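Glycoside hydrolase family 31 (Trueperella pyogenes, PDB 5I0F) degrades cycloalternan, probably by hydrolysing its alpha-glucosidic linkages through a covalent glycosyl-enzyme intermediate in a TIM-barrel active site. Local coordinates at residues I9-L17 with V62-L72. Residues are numbered along the deposited sequence; the frame is centred on the assembly and turned at random.
With CA (calcium ion), chain D.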
ATOM      1  N   ILE A   9     -17.706   7.002  -9.256  1.00 23.31           N
ATOM      2  CA  ILE A   9     -16.697   7.609  -8.383  1.00 23.86           C
ATOM      3  C   ILE A   9     -15.315   6.993  -8.680  1.00 22.80           C
ATOM      4  O   ILE A   9     -14.276   7.630  -8.446  1.00 23.18           O
ATOM      5  CB  ILE A   9     -17.094   7.464  -6.896  1.00 24.07           C
ATOM      6  CG1 ILE A   9     -16.199   8.322  -5.979  1.00 25.98           C
ATOM      7  CG2 ILE A   9     -17.101   6.005  -6.459  1.00 23.58           C
ATOM      8  CD1 ILE A   9     -16.699   8.354  -4.541  1.00 27.75           C
ATOM      9  N   GLU A  10     -15.328   5.767  -9.198  1.00 21.44           N
ATOM     10  CA  GLU A  10     -14.110   5.045  -9.645  1.00 22.13           C
ATOM     11  C   GLU A  10     -13.264   4.567  -8.456  1.00 21.40           C
ATOM     12  O   GLU A  10     -12.033   4.516  -8.513  1.00 22.74           O
ATOM     13  CB  GLU A  10     -13.302   5.821 -10.695  1.00 22.96           C
ATOM     14  CG  GLU A  10     -14.141   6.123 -11.935  1.00 24.31           C
ATOM     15  CD  GLU A  10     -13.388   6.877 -13.019  1.00 26.17           C
ATOM     16  OE1 GLU A  10     -12.634   6.240 -13.798  1.00 27.12           O
ATOM     17  OE2 GLU A  10     -13.538   8.116 -13.101  1.00 27.06           O
ATOM     18  N   HIS A  11     -13.951   4.219  -7.378  1.00 21.24           N
ATOM     19  CA  HIS A  11     -13.385   3.369  -6.313  1.00 21.20           C
ATOM     20  C   HIS A  11     -13.080   2.027  -7.027  1.00 20.83           C
ATOM     21  O   HIS A  11     -13.929   1.517  -7.725  1.00 20.52           O
ATOM     22  CB  HIS A  11     -14.430   3.246  -5.193  1.00 21.89           C
ATOM     23  CG  HIS A  11     -13.996   2.466  -3.987  1.00 21.93           C
ATOM     24  ND1 HIS A  11     -13.585   1.163  -4.067  1.00 21.53           N
ATOM     25  CD2 HIS A  11     -14.044   2.757  -2.666  1.00 22.99           C
ATOM     26  CE1 HIS A  11     -13.290   0.708  -2.858  1.00 22.24           C
ATOM     27  NE2 HIS A  11     -13.577   1.656  -1.984  1.00 22.71           N
ATOM     28  N   PRO A  12     -11.866   1.454  -6.870  1.00 20.70           N
ATOM     29  CA  PRO A  12     -11.572   0.250  -7.684  1.00 20.67           C
ATOM     30  C   PRO A  12     -12.396  -1.003  -7.387  1.00 21.07           C
ATOM     31  O   PRO A  12     -12.405  -1.926  -8.200  1.00 22.34           O
ATOM     32  CB  PRO A  12     -10.083  -0.004  -7.432  1.00 20.84           C
ATOM     33  CG  PRO A  12      -9.744   0.767  -6.197  1.00 21.16           C
ATOM     34  CD  PRO A  12     -10.662   1.960  -6.194  1.00 21.77           C
ATOM     35  N   TYR A  13     -13.041  -1.064  -6.224  1.00 20.56           N
ATOM     36  CA  TYR A  13     -13.822  -2.215  -5.818  1.00 21.27           C
ATOM     37  C   TYR A  13     -15.297  -1.935  -5.498  1.00 22.79           C
ATOM     38  O   TYR A  13     -15.973  -2.801  -4.973  1.00 24.39           O
ATOM     39  CB  TYR A  13     -13.139  -2.861  -4.606  1.00 21.17           C
ATOM     40  CG  TYR A  13     -11.716  -3.316  -4.863  1.00 19.97           C
ATOM     41  CD1 TYR A  13     -11.436  -4.453  -5.642  1.00 20.54           C
ATOM     42  CD2 TYR A  13     -10.631  -2.633  -4.298  1.00 19.23           C
ATOM     43  CE1 TYR A  13     -10.125  -4.874  -5.862  1.00 19.63           C
ATOM     44  CE2 TYR A  13      -9.327  -3.044  -4.512  1.00 18.58           C
ATOM     45  CZ  TYR A  13      -9.065  -4.153  -5.298  1.00 18.93           C
ATOM     46  OH  TYR A  13      -7.731  -4.521  -5.472  1.00 18.58           O
ATOM     47  N   ALA A  14     -15.798  -0.741  -5.809  1.00 22.26           N
ATOM     48  CA  ALA A  14     -17.164  -0.388  -5.449  1.00 23.72           C
ATOM     49  C   ALA A  14     -17.768   0.462  -6.551  1.00 24.27           C
ATOM     50  O   ALA A  14     -17.052   1.157  -7.291  1.00 22.67           O
ATOM     51  CB  ALA A  14     -17.211   0.355  -4.132  1.00 24.10           C
ATOM     52  N   ARG A  15     -19.089   0.366  -6.654  1.00 26.83           N
ATOM     53  CA  ARG A  15     -19.863   1.176  -7.588  1.00 28.69           C
ATOM     54  C   ARG A  15     -20.603   2.264  -6.830  1.00 28.01           C
ATOM     55  O   ARG A  15     -21.091   2.027  -5.720  1.00 27.79           O
ATOM     56  CB  ARG A  15     -20.871   0.304  -8.336  1.00 33.08           C
ATOM     57  CG  ARG A  15     -20.255  -0.928  -8.993  1.00 38.06           C
ATOM     58  CD  ARG A  15     -21.311  -1.972  -9.305  1.00 43.76           C
ATOM     59  NE  ARG A  15     -21.980  -2.465  -8.101  1.00 49.83           N
ATOM     60  CZ  ARG A  15     -23.231  -2.934  -8.043  1.00 55.19           C
ATOM     61  NH1 ARG A  15     -23.708  -3.350  -6.865  1.00 58.17           N
ATOM     62  NH2 ARG A  15     -24.021  -2.987  -9.127  1.00 56.80           N
ATOM     63  N   SER A  16     -20.685   3.448  -7.435  1.00 27.26           N
ATOM     64  CA  SER A  16     -21.558   4.525  -6.957  1.00 27.68           C
ATOM     65  C   SER A  16     -22.953   4.396  -7.584  1.00 27.11           C
ATOM     66  O   SER A  16     -23.175   3.586  -8.491  1.00 26.05           O
ATOM     67  CB  SER A  16     -20.932   5.905  -7.240  1.00 28.31           C
ATOM     68  OG  SER A  16     -20.410   6.007  -8.544  1.00 27.61           O
ATOM     69  N   LEU A  17     -23.893   5.206  -7.106  1.00 27.32           N
ATOM     70  CA  LEU A  17     -25.282   5.132  -7.565  1.00 28.73           C
ATOM     71  C   LEU A  17     -25.556   5.817  -8.912  1.00 27.84           C
ATOM     72  O   LEU A  17     -26.682   5.752  -9.418  1.00 29.27           O
ATOM     73  CB  LEU A  17     -26.203   5.735  -6.494  1.00 30.63           C
ATOM     74  CG  LEU A  17     -26.254   4.967  -5.180  1.00 33.56           C
ATOM     75  CD1 LEU A  17     -27.027   5.752  -4.129  1.00 36.20           C
ATOM     76  CD2 LEU A  17     -26.872   3.590  -5.375  1.00 35.00           C
ATOM     77  N   VAL A  62     -33.436   3.544  -5.385  1.00 35.67           N
ATOM     78  CA  VAL A  62     -32.598   2.486  -4.854  1.00 38.19           C
ATOM     79  C   VAL A  62     -31.702   3.073  -3.784  1.00 39.81           C
ATOM     80  O   VAL A  62     -31.509   4.276  -3.752  1.00 39.51           O
ATOM     81  CB  VAL A  62     -31.812   1.831  -6.030  1.00 37.63           C
ATOM     82  CG1 VAL A  62     -30.647   2.703  -6.480  1.00 36.27           C
ATOM     83  CG2 VAL A  62     -31.376   0.417  -5.699  1.00 40.23           C
ATOM     84  N   ASN A  63     -31.223   2.228  -2.871  1.00 42.59           N
ATOM     85  CA  ASN A  63     -30.085   2.572  -2.007  1.00 44.78           C
ATOM     86  C   ASN A  63     -28.902   1.740  -2.432  1.00 44.56           C
ATOM     87  O   ASN A  63     -29.071   0.711  -3.090  1.00 44.53           O
ATOM     88  CB  ASN A  63     -30.395   2.299  -0.543  1.00 47.14           C
ATOM     89  CG  ASN A  63     -31.574   3.099  -0.048  1.00 48.27           C
ATOM     90  OD1 ASN A  63     -31.723   4.271  -0.379  1.00 47.80           O
ATOM     91  ND2 ASN A  63     -32.422   2.469   0.752  1.00 50.45           N
ATOM     92  N   GLY A  64     -27.700   2.170  -2.056  1.00 45.66           N
ATOM     93  CA  GLY A  64     -26.492   1.391  -2.348  1.00 44.81           C
ATOM     94  C   GLY A  64     -26.580  -0.003  -1.735  1.00 44.46           C
ATOM     95  O   GLY A  64     -27.216  -0.183  -0.701  1.00 44.11           O
ATOM     96  N   THR A  65     -25.949  -0.989  -2.371  1.00 43.88           N
ATOM     97  CA  THR A  65     -25.832  -2.323  -1.774  1.00 43.66           C
ATOM     98  C   THR A  65     -25.052  -2.208  -0.468  1.00 42.13           C
ATOM     99  O   THR A  65     -24.270  -1.271  -0.283  1.00 40.29           O
ATOM    100  CB  THR A  65     -25.100  -3.354  -2.667  1.00 43.85           C
ATOM    101  OG1 THR A  65     -23.724  -2.967  -2.841  1.00 41.81           O
ATOM    102  CG2 THR A  65     -25.788  -3.514  -4.031  1.00 45.50           C
ATOM    103  N   ASP A  66     -25.300  -3.156   0.432  1.00 42.92           N
ATOM    104  CA  ASP A  66     -24.571  -3.276   1.700  1.00 41.84           C
ATOM    105  C   ASP A  66     -23.041  -3.218   1.499  1.00 41.40           C
ATOM    106  O   ASP A  66     -22.331  -2.504   2.216  1.00 40.67           O
ATOM    107  CB  ASP A  66     -24.960  -4.594   2.376  1.00 42.26           C
ATOM    108  CG  ASP A  66     -24.207  -4.825   3.665  1.00 41.90           C
ATOM    109  OD1 ASP A  66     -24.460  -4.075   4.639  1.00 40.45           O
ATOM    110  OD2 ASP A  66     -23.350  -5.735   3.695  1.00 41.45           O
ATOM    111  N   SER A  67     -22.547  -3.977   0.525  1.00 42.32           N
ATOM    112  CA  SER A  67     -21.117  -3.983   0.165  1.00 42.44           C
ATOM    113  C   SER A  67     -20.630  -2.613  -0.388  1.00 41.70           C
ATOM    114  O   SER A  67     -19.620  -2.079   0.098  1.00 40.69           O
ATOM    115  CB  SER A  67     -20.851  -5.114  -0.849  1.00 44.24           C
ATOM    116  OG  SER A  67     -19.544  -5.057  -1.388  1.00 45.40           O
ATOM    117  N   ASP A  68     -21.347  -2.042  -1.366  1.00 41.58           N
ATOM    118  CA  ASP A  68     -20.933  -0.756  -2.001  1.00 42.11           C
ATOM    119  C   ASP A  68     -20.959   0.456  -1.053  1.00 41.83           C
ATOM    120  O   ASP A  68     -19.997   1.219  -1.000  1.00 42.22           O
ATOM    121  CB  ASP A  68     -21.790  -0.413  -3.226  1.00 42.11           C
ATOM    122  CG  ASP A  68     -21.519  -1.304  -4.417  1.00 42.85           C
ATOM    123  OD1 ASP A  68     -20.338  -1.598  -4.720  1.00 40.58           O
ATOM    124  OD2 ASP A  68     -22.506  -1.668  -5.104  1.00 44.06           O
ATOM    125  N   ALA A  69     -22.065   0.633  -0.332  1.00 43.07           N
ATOM    126  CA  ALA A  69     -22.185   1.665   0.721  1.00 42.31           C
ATOM    127  C   ALA A  69     -21.030   1.603   1.717  1.00 40.86           C
ATOM    128  O   ALA A  69     -20.443   2.635   2.056  1.00 40.38           O
ATOM    129  CB  ALA A  69     -23.499   1.514   1.477  1.00 43.15           C
ATOM    130  N   ALA A  70     -20.716   0.388   2.176  1.00 38.98           N
ATOM    131  CA  ALA A  70     -19.635   0.183   3.138  1.00 38.29           C
ATOM    132  C   ALA A  70     -18.291   0.635   2.579  1.00 37.13           C
ATOM    133  O   ALA A  70     -17.567   1.407   3.220  1.00 35.12           O
ATOM    134  CB  ALA A  70     -19.556  -1.280   3.562  1.00 38.65           C
ATOM    135  N   LEU A  71     -17.974   0.152   1.375  1.00 36.81           N
ATOM    136  CA  LEU A  71     -16.691   0.448   0.746  1.00 36.73           C
ATOM    137  C   LEU A  71     -16.488   1.941   0.488  1.00 36.16           C
ATOM    138  O   LEU A  71     -15.401   2.454   0.721  1.00 33.90           O
ATOM    139  CB  LEU A  71     -16.514  -0.352  -0.544  1.00 37.69           C
ATOM    140  CG  LEU A  71     -16.147  -1.840  -0.363  1.00 38.74           C
ATOM    141  CD1 LEU A  71     -16.219  -2.593  -1.681  1.00 39.71           C
ATOM    142  CD2 LEU A  71     -14.758  -2.018   0.234  1.00 38.47           C
ATOM    143  N   LEU A  72     -17.527   2.644   0.035  1.00 36.21           N
ATOM    144  CA  LEU A  72     -17.387   4.081  -0.240  1.00 37.25           C
ATOM    145  C   LEU A  72     -17.112   4.907   1.032  1.00 37.61           C
ATOM    146  O   LEU A  72     -16.454   5.931   0.950  1.00 38.77           O
ATOM    147  CB  LEU A  72     -18.590   4.628  -1.035  1.00 38.08           C
ATOM    148  CG  LEU A  72     -18.831   3.996  -2.411  1.00 37.88           C
ATOM    149  CD1 LEU A  72     -20.118   4.517  -3.046  1.00 39.58           C
ATOM    150  CD2 LEU A  72     -17.659   4.245  -3.340  1.00 37.80           C
TER
HETATM  151 CA    CA D 805     -23.240  -3.810   6.690  0.75 25.53          CA
HETATM  152  O   HOH W   1     -13.214   1.074   0.771  1.00 31.55           O
HETATM  153  O   HOH W   2     -21.592  -3.309   5.111  1.00 39.17           O
HETATM  154  O   HOH W   3     -21.583  -3.699   8.278  1.00 31.62           O
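Ala14 and Asp68 bring the backbones closest, 5.1 Å between their CA atoms, where the loop 9-17, with a type I beta turn from His11 to Ala14, passes the short helix 66-72. Both belong to the N-terminal beta domain of this family 31 enzyme, the helix coming a short link after strand 54-62 of its antiparallel sheet. Thr65 is the N-cap: its OG1 accepts from Asp68 N and donates a weak hydrogen bond to Asp68 OD2. OD1 of the buried Asp68 carboxylate goes to the Arg15 backbone, OD2 to the Arg15 side chain and Thr65 OG1. Arg15 N reaches OD1 nearly straight (3.0 Å, 172°) from well above the carboxylate plane, while OD2 takes a salt bridge from Arg15 NH1 at 2.7 Å. That pairing is skewed, guanidinium and carboxylate planes standing 52° apart, and its individual hydrogen bonds are weak; the bend at chi3 (-62°) turns the guanidinium back to the helix start, and Tyr21 adds a cation-pi contact to it. Beside the carboxylate, Ala14 CB sits 3.7 Å from Leu71 CB and also lies over one face of the His11 ring, toward its rim. Leu72 CD2 packs against Ile9 CG2 at 3.6 Å, and Leu17 CD2 rests on Val62 CG1 and Gly64. The His11 ring is held by both nitrogens: ND1 accepts from Tyr13 N in the ring plane, and NE2 meets, at 2.8 Å, a water that donates to Leu71 O.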